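Local coordinates for protein SusD homolog (Bacteroides thetaiotaomicron VPI-5482, PDB 3IV0) that probably binds glycans at the outer membrane, as other members of the SusD family do, although its own ligand is not established, at residues Met162-Gln167 with Trp215-Asp220. Sequence-based numbering, arbitrary orientation.
Sequences MVIVLQ and WLVQFD
Selenomethionine Met162 sets CG between its backbone N and carbonyl carbon (chi1 58°), which with an extended chi2 carries SE over a face of the Phe219 ring, and a bend at chi3 (-68°) folds CE onto the same face. CE lies 3.8 Å from the centroid of that ring as a CH-pi contact, and SE adds a Met-aromatic contact. CE also reaches the edge of the Trp215 indole, 4.2 Å from Trp215 CE3. Val163 divides its branches, CG2 touching Phe219 O at 3.4 Å and CG1 turning to Leu216 and to CB of Asp220. The two helices pack nearly antiparallel, their short segments at 155°, with helix 162-167 against the C-terminal end of helix 202-219 within the helical scaffold of the SusD fold. Helix 117-142 adjoins both, through Phe136 and Val139. CD2 of Leu216 reaches CB of Leu166 (3.9 Å) and CG of Gln167. An alanine at Leu216 is likely to open a gap between the helices, leaving Val163 CG1, Leu166 CB and Gln167 CG without the branched end they pack on. At the margin one water accepts from Gln167 NE2 (2.9 Å) and donates to Asp220 OD2 (3.1 Å), and the Tyr227 hydroxyl hydrogen-bonds to both side chains.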
loop_
_atom_site.group_PDB
_atom_site.type_symbol
_atom_site.label_atom_id
_atom_site.label_comp_id
_atom_site.label_asym_id
_atom_site.label_seq_id
_atom_site.Cartn_x
_atom_site.Cartn_y
_atom_site.Cartn_z
HETATM N N MSE A 162 5.447 -15.071 -10.746
HETATM C CA MSE A 162 5.098 -14.245 -9.595
HETATM C C MSE A 162 4.855 -15.079 -8.351
HETATM O O MSE A 162 5.145 -14.611 -7.267
HETATM C CB MSE A 162 3.856 -13.366 -9.900
HETATM C CG MSE A 162 2.597 -14.125 -10.307
HETATM SE SE MSE A 162 1.077 -13.069 -10.605
HETATM C CE MSE A 162 0.765 -12.467 -8.818
ATOM N N VAL A 163 4.344 -16.302 -8.500
ATOM C CA VAL A 163 4.173 -17.167 -7.329
ATOM C C VAL A 163 5.506 -17.495 -6.685
ATOM O O VAL A 163 5.641 -17.450 -5.493
ATOM C CB VAL A 163 3.409 -18.446 -7.720
ATOM C CG1 VAL A 163 3.430 -19.469 -6.630
ATOM C CG2 VAL A 163 1.970 -18.091 -8.105
ATOM N N ILE A 164 6.522 -17.756 -7.506
ATOM C CA ILE A 164 7.860 -18.007 -6.989
ATOM C C ILE A 164 8.439 -16.799 -6.294
ATOM O O ILE A 164 9.032 -16.905 -5.217
ATOM C CB ILE A 164 8.834 -18.486 -8.091
ATOM C CG1 ILE A 164 8.368 -19.831 -8.630
ATOM C CG2 ILE A 164 10.245 -18.558 -7.528
ATOM C CD1 ILE A 164 9.214 -20.347 -9.849
ATOM N N VAL A 165 8.271 -15.619 -6.912
ATOM C CA VAL A 165 8.774 -14.392 -6.301
ATOM C C VAL A 165 8.141 -14.222 -4.921
ATOM O O VAL A 165 8.820 -13.973 -3.947
ATOM C CB VAL A 165 8.495 -13.160 -7.203
ATOM C CG1 VAL A 165 8.970 -11.874 -6.533
ATOM C CG2 VAL A 165 9.226 -13.327 -8.543
ATOM N N LEU A 166 6.824 -14.333 -4.857
ATOM C CA LEU A 166 6.123 -14.125 -3.582
ATOM C C LEU A 166 6.549 -15.144 -2.531
ATOM O O LEU A 166 6.809 -14.800 -1.378
ATOM C CB LEU A 166 4.620 -14.167 -3.807
ATOM C CG LEU A 166 4.040 -13.050 -4.668
ATOM C CD1 LEU A 166 2.592 -13.360 -5.034
ATOM C CD2 LEU A 166 4.110 -11.709 -3.927
ATOM N N GLN A 167 6.653 -16.421 -2.909
ATOM C CA GLN A 167 7.062 -17.464 -1.969
ATOM C C GLN A 167 8.474 -17.236 -1.497
ATOM O O GLN A 167 8.770 -17.404 -0.334
ATOM C CB GLN A 167 6.979 -18.839 -2.630
ATOM C CG GLN A 167 5.532 -19.302 -2.914
ATOM C CD GLN A 167 5.453 -20.560 -3.721
ATOM O OE1 GLN A 167 6.380 -20.889 -4.488
ATOM N NE2 GLN A 167 4.339 -21.293 -3.558
ATOM N N TRP A 215 -1.995 -12.640 -1.407
ATOM C CA TRP A 215 -1.805 -12.636 -2.846
ATOM C C TRP A 215 -1.595 -14.073 -3.321
ATOM O O TRP A 215 -2.100 -14.463 -4.381
ATOM C CB TRP A 215 -0.670 -11.676 -3.310
ATOM C CG TRP A 215 -1.187 -10.326 -3.467
ATOM C CD1 TRP A 215 -1.565 -9.476 -2.477
ATOM C CD2 TRP A 215 -1.448 -9.657 -4.699
ATOM N NE1 TRP A 215 -2.083 -8.321 -3.016
ATOM C CE2 TRP A 215 -2.003 -8.403 -4.388
ATOM C CE3 TRP A 215 -1.258 -9.990 -6.043
ATOM C CZ2 TRP A 215 -2.398 -7.501 -5.386
ATOM C CZ3 TRP A 215 -1.627 -9.097 -7.020
ATOM C CH2 TRP A 215 -2.190 -7.877 -6.693
ATOM N N LEU A 216 -0.879 -14.874 -2.558
ATOM C CA LEU A 216 -0.683 -16.305 -2.908
ATOM C C LEU A 216 -2.004 -17.079 -2.854
ATOM O O LEU A 216 -2.208 -18.023 -3.620
ATOM C CB LEU A 216 0.380 -16.937 -1.995
ATOM C CG LEU A 216 1.808 -16.527 -2.405
ATOM C CD1 LEU A 216 2.806 -16.798 -1.289
ATOM C CD2 LEU A 216 2.255 -17.277 -3.654
ATOM N N VAL A 217 -2.928 -16.677 -2.010
ATOM C CA VAL A 217 -4.261 -17.292 -1.986
ATOM C C VAL A 217 -4.908 -17.201 -3.360
ATOM O O VAL A 217 -5.529 -18.158 -3.818
ATOM C CB VAL A 217 -5.177 -16.598 -0.926
ATOM C CG1 VAL A 217 -6.678 -16.906 -1.208
ATOM C CG2 VAL A 217 -4.775 -17.048 0.463
ATOM N N GLN A 218 -4.770 -16.065 -4.041
ATOM C CA GLN A 218 -5.390 -15.837 -5.327
ATOM C C GLN A 218 -4.641 -16.535 -6.454
ATOM O O GLN A 218 -5.251 -17.099 -7.367
ATOM C CB GLN A 218 -5.409 -14.339 -5.637
ATOM C CG GLN A 218 -6.002 -13.980 -6.996
ATOM C CD GLN A 218 -7.437 -14.446 -7.188
ATOM O OE1 GLN A 218 -8.279 -14.417 -6.260
ATOM N NE2 GLN A 218 -7.731 -14.846 -8.410
ATOM N N PHE A 219 -3.317 -16.469 -6.441
ATOM C CA PHE A 219 -2.515 -16.876 -7.586
ATOM C C PHE A 219 -1.873 -18.241 -7.457
ATOM O O PHE A 219 -1.304 -18.743 -8.419
ATOM C CB PHE A 219 -1.521 -15.765 -7.944
ATOM C CG PHE A 219 -2.203 -14.541 -8.448
ATOM C CD1 PHE A 219 -2.687 -14.507 -9.727
ATOM C CD2 PHE A 219 -2.416 -13.449 -7.635
ATOM C CE1 PHE A 219 -3.344 -13.391 -10.200
ATOM C CE2 PHE A 219 -3.076 -12.336 -8.107
ATOM C CZ PHE A 219 -3.534 -12.318 -9.394
ATOM N N ASP A 220 -1.952 -18.841 -6.272
ATOM C CA ASP A 220 -1.582 -20.238 -6.055
ATOM C C ASP A 220 -2.672 -20.902 -5.195
ATOM O O ASP A 220 -2.430 -21.467 -4.125
ATOM C CB ASP A 220 -0.233 -20.329 -5.391
ATOM C CG ASP A 220 0.298 -21.749 -5.319
ATOM O OD1 ASP A 220 0.119 -22.513 -6.306
ATOM O OD2 ASP A 220 0.919 -22.104 -4.305
HETATM O O HOH W 1 3.520 -23.526 -5.245
#